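PDB 2BYC: blue-light receptor of the BLUF-family from Rhodobacter sphaeroides, which probably acts as a blue-light photoreceptor that carries a bound flavin as its chromophore, here modelled as flavin mononucleotide in the dark state. Local coordinates for residues 24-29 with 41-46; 33-38 with 92-97. All coordinates share one frame; numbering follows the deposited sequence.

Interaction 1: residues 24-29 with 41-46. With FMN (flavin mononucleotide), chain C.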
loop_
_atom_site.group_PDB
_atom_site.type_symbol
_atom_site.label_atom_id
_atom_site.label_comp_id
_atom_site.label_asym_id
_atom_site.label_seq_id
_atom_site.Cartn_x
_atom_site.Cartn_y
_atom_site.Cartn_z
ATOM N N VAL A 24 13.372 3.248 4.767
ATOM C CA VAL A 24 14.338 2.226 4.294
ATOM C C VAL A 24 14.179 0.888 5.036
ATOM O O VAL A 24 14.170 -0.182 4.405
ATOM C CB VAL A 24 15.823 2.770 4.387
ATOM C CG1 VAL A 24 16.854 1.687 4.164
ATOM C CG2 VAL A 24 16.044 3.846 3.355
ATOM N N GLN A 25 14.035 0.934 6.347
ATOM C CA GLN A 25 13.849 -0.318 7.097
ATOM C C GLN A 25 12.506 -0.959 6.754
ATOM O O GLN A 25 12.383 -2.161 6.694
ATOM C CB GLN A 25 13.861 -0.057 8.605
ATOM C CG GLN A 25 15.173 0.527 9.196
ATOM C CD GLN A 25 15.094 1.049 10.713
ATOM O OE1 GLN A 25 15.189 0.240 11.680
ATOM N NE2 GLN A 25 15.024 2.383 10.901
ATOM N N ILE A 26 11.468 -0.154 6.545
ATOM C CA ILE A 26 10.187 -0.713 6.181
ATOM C C ILE A 26 10.296 -1.364 4.848
ATOM O O ILE A 26 9.683 -2.381 4.641
ATOM C CB ILE A 26 9.085 0.328 6.160
ATOM C CG1 ILE A 26 8.813 0.788 7.606
ATOM C CG2 ILE A 26 7.907 -0.247 5.426
ATOM C CD1 ILE A 26 7.911 1.952 7.749
ATOM N N MET A 27 11.003 -0.773 3.884
ATOM C CA MET A 27 11.020 -1.413 2.529
ATOM C C MET A 27 11.853 -2.619 2.514
ATOM O O MET A 27 11.591 -3.549 1.736
ATOM C CB MET A 27 11.492 -0.440 1.444
ATOM C CG MET A 27 10.578 0.768 1.243
ATOM S SD MET A 27 8.882 0.359 0.935
ATOM C CE MET A 27 9.060 -0.321 -0.667
ATOM N N ARG A 28 12.906 -2.598 3.316
ATOM C CA ARG A 28 13.814 -3.712 3.374
ATOM C C ARG A 28 13.056 -4.911 3.953
ATOM O O ARG A 28 13.025 -5.975 3.345
ATOM C CB ARG A 28 14.963 -3.360 4.265
ATOM C CG ARG A 28 15.994 -4.440 4.414
ATOM C CD ARG A 28 17.046 -3.897 5.361
ATOM N NE ARG A 28 18.209 -4.760 5.292
ATOM C CZ ARG A 28 19.451 -4.394 5.617
ATOM N NH1 ARG A 28 19.715 -3.151 6.058
ATOM N NH2 ARG A 28 20.436 -5.289 5.496
ATOM N N ALA A 29 12.426 -4.698 5.106
ATOM C CA ALA A 29 11.581 -5.679 5.761
ATOM C C ALA A 29 10.513 -6.263 4.891
ATOM O O ALA A 29 10.343 -7.454 4.875
ATOM C CB ALA A 29 10.935 -5.075 7.005
ATOM N N GLY A 41 1.940 -5.153 -3.587
ATOM C CA GLY A 41 1.156 -3.966 -3.323
ATOM C C GLY A 41 2.000 -2.696 -3.363
ATOM O O GLY A 41 3.186 -2.725 -3.826
ATOM N N ILE A 42 1.420 -1.627 -2.858
ATOM C CA ILE A 42 2.017 -0.319 -2.981
ATOM C C ILE A 42 1.812 0.421 -1.636
ATOM O O ILE A 42 0.822 0.226 -0.965
ATOM C CB ILE A 42 1.413 0.512 -4.201
ATOM C CG1 ILE A 42 -0.138 0.458 -4.183
ATOM C CG2 ILE A 42 1.849 -0.002 -5.532
ATOM C CD1 ILE A 42 -0.894 1.704 -4.749
ATOM N N LEU A 43 2.769 1.268 -1.290
ATOM C CA LEU A 43 2.674 2.113 -0.142
ATOM C C LEU A 43 2.817 3.542 -0.548
ATOM O O LEU A 43 3.796 3.935 -1.206
ATOM C CB LEU A 43 3.812 1.759 0.717
ATOM C CG LEU A 43 4.113 2.478 2.039
ATOM C CD1 LEU A 43 2.936 2.392 2.980
ATOM C CD2 LEU A 43 5.411 1.969 2.648
ATOM N N LEU A 44 1.846 4.355 -0.186
ATOM C CA LEU A 44 1.873 5.745 -0.597
ATOM C C LEU A 44 2.282 6.481 0.654
ATOM O O LEU A 44 1.736 6.219 1.686
ATOM C CB LEU A 44 0.494 6.233 -1.138
ATOM C CG LEU A 44 -0.083 5.475 -2.340
ATOM C CD1 LEU A 44 -0.588 4.143 -2.022
ATOM C CD2 LEU A 44 -1.277 6.156 -2.784
ATOM N N TYR A 45 3.187 7.436 0.516
ATOM C CA TYR A 45 3.677 8.155 1.643
ATOM C C TYR A 45 3.726 9.645 1.225
ATOM O O TYR A 45 4.322 9.938 0.212
ATOM C CB TYR A 45 5.007 7.601 2.084
ATOM C CG TYR A 45 5.735 8.561 3.001
ATOM C CD1 TYR A 45 5.343 8.741 4.328
ATOM C CD2 TYR A 45 6.794 9.320 2.499
ATOM C CE1 TYR A 45 6.014 9.662 5.156
ATOM C CE2 TYR A 45 7.453 10.208 3.290
ATOM C CZ TYR A 45 7.063 10.398 4.582
ATOM O OH TYR A 45 7.789 11.341 5.305
ATOM N N ASN A 46 3.082 10.561 1.970
ATOM C CA ASN A 46 3.044 12.007 1.531
ATOM C C ASN A 46 3.613 12.855 2.611
ATOM O O ASN A 46 3.551 14.077 2.526
ATOM C CB ASN A 46 1.606 12.465 1.273
ATOM C CG ASN A 46 0.747 12.492 2.552
ATOM O OD1 ASN A 46 -0.372 12.935 2.549
ATOM N ND2 ASN A 46 1.266 12.008 3.599
HETATM N N1 FMN C . 6.266 -5.104 6.671
HETATM C C2 FMN C . 6.104 -6.051 5.684
HETATM O O2 FMN C . 6.671 -7.164 5.786
HETATM N N3 FMN C . 5.344 -5.804 4.589
HETATM C C4 FMN C . 4.780 -4.581 4.495
HETATM O O4 FMN C . 4.059 -4.366 3.574
HETATM C C4A FMN C . 4.933 -3.603 5.484
HETATM N N5 FMN C . 4.330 -2.365 5.342
HETATM C C5A FMN C . 4.407 -1.405 6.362
HETATM C C6 FMN C . 3.776 -0.186 6.245
HETATM C C7 FMN C . 3.889 0.822 7.214
HETATM C C7M FMN C . 3.049 2.102 7.123
HETATM C C8 FMN C . 4.639 0.554 8.340
HETATM C C8M FMN C . 4.763 1.555 9.477
HETATM C C9 FMN C . 5.273 -0.679 8.480
HETATM C C9A FMN C . 5.150 -1.677 7.466
HETATM N N10 FMN C . 5.800 -2.927 7.582
HETATM C C10 FMN C . 5.659 -3.885 6.584
HETATM C "C1'" FMN C . 6.875 -3.169 8.587
HETATM C "C2'" FMN C . 6.273 -4.254 9.448
HETATM O "O2'" FMN C . 5.520 -3.508 10.361
HETATM C "C3'" FMN C . 7.269 -5.190 10.153
HETATM O "O3'" FMN C . 7.885 -4.486 11.184
HETATM C "C4'" FMN C . 8.355 -5.817 9.293
HETATM O "O4'" FMN C . 7.866 -6.803 8.360
HETATM C "C5'" FMN C . 9.353 -6.540 10.203
HETATM O "O5'" FMN C . 10.589 -5.873 10.468
HETATM P P FMN C . 11.689 -6.845 11.113
HETATM O O1P FMN C . 13.049 -6.144 11.256
HETATM O O2P FMN C . 11.118 -7.192 12.482
HETATM O O3P FMN C . 11.692 -8.003 10.146
#
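Leu43 of strand 40-45 is the one residue of 41-46 that meets helix 24-29, where it packs against Ile26 and Met27. The strand enters with Gly41, whose backbone angles leave no room for a CB beside the preceding carbonyl oxygen; its backbone bonds to Trp93 and Arg96 tie it to the adjacent segment that leads into strand 96-98. At Ile42 the side chain points away from the helix, to Ile128 of helix 120-131 on the other face of the sheet. Leu43 faces the helix, its CG anti to the backbone N (chi1 178°), which carries the branch toward it and the flavin; there the two methyls part. CD2 takes the helix: it lies 4.3 Å from Ile26 CG2 and 4.2 Å from Met27 SD, the methionine chain folding at chi2 (-54°) to bring its sulfur there. CD1 approaches the dimethyl end of the flavin, 4.2 Å from FMN C7M. This is the ferredoxin-like fold of a BLUF domain: helices 19-37 and 58-69 pack on one face of the sheet, and the isoalloxazine lies between them. Ile26 serves two neighbours. While its CG2 reaches Leu43, the same methyl sits over one face of the ring system, 3.7 Å from FMN C9A, and its CD1 covers the same face farther out, 3.6 Å from FMN C8. A turn along the helix, Ala29 CB abuts the ribityl chain, 3.5 Å from FMN C4'. Leu44 turns to Leu124 and Ile128, and Tyr45 packs on Pro19 and Ile23 at the start of helix 19-37.

Interaction 2: residues 33-38 with 92-97. With FMN (flavin mononucleotide), chain C.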
loop_
_atom_site.group_PDB
_atom_site.type_symbol
_atom_site.label_atom_id
_atom_site.label_comp_id
_atom_site.label_asym_id
_atom_site.label_seq_id
_atom_site.Cartn_x
_atom_site.Cartn_y
_atom_site.Cartn_z
ATOM N N ARG A 33 9.594 -10.252 3.478
ATOM C CA ARG A 33 8.323 -10.777 3.997
ATOM C C ARG A 33 7.268 -10.911 2.923
ATOM O O ARG A 33 6.683 -11.993 2.705
ATOM C CB ARG A 33 7.811 -9.820 5.085
ATOM C CG ARG A 33 6.555 -10.209 5.835
ATOM C CD ARG A 33 6.920 -11.087 7.007
ATOM N NE ARG A 33 7.042 -10.428 8.319
ATOM C CZ ARG A 33 8.014 -9.640 8.735
ATOM N NH1 ARG A 33 8.992 -9.278 7.951
ATOM N NH2 ARG A 33 7.973 -9.166 9.950
ATOM N N ASN A 34 7.005 -9.835 2.192
ATOM C CA ASN A 34 5.942 -9.954 1.176
ATOM C C ASN A 34 6.227 -11.043 0.130
ATOM O O ASN A 34 5.347 -11.795 -0.317
ATOM C CB ASN A 34 5.668 -8.602 0.493
ATOM C CG ASN A 34 5.097 -7.613 1.434
ATOM O OD1 ASN A 34 4.907 -7.896 2.594
ATOM N ND2 ASN A 34 4.823 -6.437 0.955
ATOM N N LEU A 35 7.472 -11.114 -0.292
ATOM C CA LEU A 35 7.869 -12.113 -1.266
ATOM C C LEU A 35 7.523 -13.555 -0.766
ATOM O O LEU A 35 6.952 -14.403 -1.528
ATOM C CB LEU A 35 9.369 -11.948 -1.541
ATOM C CG LEU A 35 9.845 -12.102 -2.982
ATOM C CD1 LEU A 35 10.212 -13.526 -3.115
ATOM C CD2 LEU A 35 8.834 -11.635 -4.061
ATOM N N ARG A 36 7.812 -13.807 0.500
ATOM C CA ARG A 36 7.605 -15.106 1.090
ATOM C C ARG A 36 6.117 -15.319 1.209
ATOM O O ARG A 36 5.598 -16.397 0.899
ATOM C CB ARG A 36 8.241 -15.123 2.471
ATOM C CG ARG A 36 7.982 -16.382 3.230
ATOM C CD ARG A 36 8.972 -16.557 4.319
ATOM N NE ARG A 36 8.675 -15.678 5.438
ATOM C CZ ARG A 36 9.369 -14.580 5.729
ATOM N NH1 ARG A 36 10.394 -14.221 4.962
ATOM N NH2 ARG A 36 9.019 -13.859 6.790
ATOM N N LEU A 37 5.415 -14.299 1.669
ATOM C CA LEU A 37 3.992 -14.489 1.952
ATOM C C LEU A 37 3.124 -14.541 0.705
ATOM O O LEU A 37 1.969 -14.931 0.742
ATOM C CB LEU A 37 3.476 -13.297 2.743
ATOM C CG LEU A 37 3.835 -13.239 4.201
ATOM C CD1 LEU A 37 3.092 -12.031 4.853
ATOM C CD2 LEU A 37 3.435 -14.537 4.825
ATOM N N GLY A 38 3.669 -14.099 -0.389
ATOM C CA GLY A 38 2.867 -13.965 -1.590
ATOM C C GLY A 38 2.097 -12.637 -1.523
ATOM O O GLY A 38 1.081 -12.473 -2.161
ATOM N N ASP A 92 3.757 -7.051 -9.991
ATOM C CA ASP A 92 5.176 -7.063 -10.172
ATOM C C ASP A 92 5.910 -6.592 -8.929
ATOM O O ASP A 92 7.135 -6.644 -8.896
ATOM C CB ASP A 92 5.580 -6.241 -11.414
ATOM C CG ASP A 92 4.913 -6.744 -12.684
ATOM O OD1 ASP A 92 4.644 -7.967 -12.769
ATOM O OD2 ASP A 92 4.625 -5.912 -13.589
ATOM N N TRP A 93 5.183 -6.122 -7.922
ATOM C CA TRP A 93 5.799 -5.423 -6.769
ATOM C C TRP A 93 5.352 -6.003 -5.467
ATOM O O TRP A 93 4.175 -5.957 -5.106
ATOM C CB TRP A 93 5.493 -3.933 -6.752
ATOM C CG TRP A 93 5.712 -3.254 -8.044
ATOM C CD1 TRP A 93 4.830 -3.157 -9.086
ATOM C CD2 TRP A 93 6.905 -2.587 -8.454
ATOM N NE1 TRP A 93 5.414 -2.467 -10.116
ATOM C CE2 TRP A 93 6.680 -2.089 -9.742
ATOM C CE3 TRP A 93 8.138 -2.343 -7.840
ATOM C CZ2 TRP A 93 7.612 -1.330 -10.421
ATOM C CZ3 TRP A 93 9.106 -1.591 -8.548
ATOM C CH2 TRP A 93 8.822 -1.107 -9.821
ATOM N N SER A 94 6.347 -6.518 -4.780
ATOM C CA SER A 94 6.307 -6.938 -3.412
ATOM C C SER A 94 5.816 -5.805 -2.485
ATOM O O SER A 94 4.964 -6.043 -1.678
ATOM C CB SER A 94 7.723 -7.390 -3.037
ATOM O OG SER A 94 7.731 -8.064 -1.804
ATOM N N MET A 95 6.374 -4.603 -2.653
ATOM C CA MET A 95 5.865 -3.346 -2.052
ATOM C C MET A 95 6.571 -2.312 -2.921
ATOM O O MET A 95 7.744 -2.368 -3.082
ATOM C CB MET A 95 6.205 -3.269 -0.552
ATOM C CG MET A 95 5.407 -2.251 0.304
ATOM S SD MET A 95 3.804 -2.027 -0.416
ATOM C CE MET A 95 3.007 -3.638 -0.143
ATOM N N ARG A 96 5.839 -1.459 -3.596
ATOM C CA ARG A 96 6.505 -0.356 -4.290
ATOM C C ARG A 96 6.188 0.870 -3.415
ATOM O O ARG A 96 5.045 1.000 -2.964
ATOM C CB ARG A 96 5.971 -0.145 -5.689
ATOM C CG ARG A 96 6.933 0.785 -6.477
ATOM C CD ARG A 96 6.356 1.062 -7.782
ATOM N NE ARG A 96 7.131 1.976 -8.624
ATOM C CZ ARG A 96 7.411 3.262 -8.370
ATOM N NH1 ARG A 96 7.072 3.831 -7.214
ATOM N NH2 ARG A 96 8.082 3.984 -9.280
ATOM N N ILE A 97 7.157 1.697 -3.074
ATOM C CA ILE A 97 6.800 2.890 -2.278
ATOM C C ILE A 97 6.557 3.951 -3.329
ATOM O O ILE A 97 7.270 4.004 -4.365
ATOM C CB ILE A 97 7.864 3.325 -1.300
ATOM C CG1 ILE A 97 7.325 4.524 -0.536
ATOM C CG2 ILE A 97 9.181 3.587 -1.960
ATOM C CD1 ILE A 97 8.107 4.949 0.627
HETATM N N1 FMN C . 6.266 -5.104 6.671
HETATM C C2 FMN C . 6.104 -6.051 5.684
HETATM O O2 FMN C . 6.671 -7.164 5.786
HETATM N N3 FMN C . 5.344 -5.804 4.589
HETATM C C4 FMN C . 4.780 -4.581 4.495
HETATM O O4 FMN C . 4.059 -4.366 3.574
HETATM C C4A FMN C . 4.933 -3.603 5.484
HETATM N N5 FMN C . 4.330 -2.365 5.342
HETATM C C5A FMN C . 4.407 -1.405 6.362
HETATM C C6 FMN C . 3.776 -0.186 6.245
HETATM C C7 FMN C . 3.889 0.822 7.214
HETATM C C7M FMN C . 3.049 2.102 7.123
HETATM C C8 FMN C . 4.639 0.554 8.340
HETATM C C8M FMN C . 4.763 1.555 9.477
HETATM C C9 FMN C . 5.273 -0.679 8.480
HETATM C C9A FMN C . 5.150 -1.677 7.466
HETATM N N10 FMN C . 5.800 -2.927 7.582
HETATM C C10 FMN C . 5.659 -3.885 6.584
HETATM C "C1'" FMN C . 6.875 -3.169 8.587
HETATM C "C2'" FMN C . 6.273 -4.254 9.448
HETATM O "O2'" FMN C . 5.520 -3.508 10.361
HETATM C "C3'" FMN C . 7.269 -5.190 10.153
HETATM O "O3'" FMN C . 7.885 -4.486 11.184
HETATM C "C4'" FMN C . 8.355 -5.817 9.293
HETATM O "O4'" FMN C . 7.866 -6.803 8.360
HETATM C "C5'" FMN C . 9.353 -6.540 10.203
HETATM O "O5'" FMN C . 10.589 -5.873 10.468
HETATM P P FMN C . 11.689 -6.845 11.113
HETATM O O1P FMN C . 13.049 -6.144 11.256
HETATM O O2P FMN C . 11.118 -7.192 12.482
HETATM O O3P FMN C . 11.692 -8.003 10.146
#
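Asn34 and Ser94 bring the two backbones together, their CA atoms 5.5 Å apart, where the last turns of helix 19-37 pass the loop leading into strand 96-98. The helix stops at Gly38, which takes a positive phi, while the loop straightens into the strand after Met95. Asn34 carries the contact. With CG anti to its own carbonyl carbon (chi1 -66°), its amide extends between the loop and the pyrimidine end of the flavin. Asn34 ND2 donates to Ser94 O at 2.7 Å (N-H...O 168°), the acceptor lying nearly in the amide plane although the donor stands well above the carbonyl plane. This bond fixes the rotation of the amide and leaves OD1 facing the flavin, where FMN N3 donates to Asn34 OD1 almost straight, at 2.9 Å and 177°. A weak second bond runs from Asn34 ND2 to FMN O4 at 3.4 Å. Ser94 OG, bonded to Arg31 O, presses on the asparagine from beside, 3.1 Å from Asn34 CB. Met95 CE closes in near the same amide, 3.5 Å from Asn34 ND2, and its side chain also touches Gln52, another flavin-binding residue. Arg33, a flavin-binding residue, runs alongside the flavin carbonyl, its CG 3.0 Å from FMN O2, and bends so that its guanidinium lies by the ribityl chain, where the fit to O4' is too tight to be reliable. With an alanine here, CB would stay by O2 but the rest of the chain would be lost, which would probably leave the ribityl chain less firmly held. Met95 lines the flavin pocket while Trp93, its CB directed away from the helix, packs on Leu132: the Met-in, Trp-out arrangement known in BLUF domains.

In the fold
From the N terminus, helix 19-37 supplies the first segment of both contacts, 24-29 and then 33-38. Interaction 1 closes the shorter loop, the chain leaving the helix and returning as strand 40-45 with only 11 residues between the two segments. Interaction 2 starts inside that loop and ends far beyond it, spanning 53 residues that include strand 49-55 and helix 58-69, so the two contacts cross rather than nest. Their second segments join as neighbouring strands of the sheet, 40-45 parallel to 96-98, with Leu43 N 2.8 Å from Arg96 O. Together they tie one helix to two adjacent strands at two levels, and both touch the same flavin.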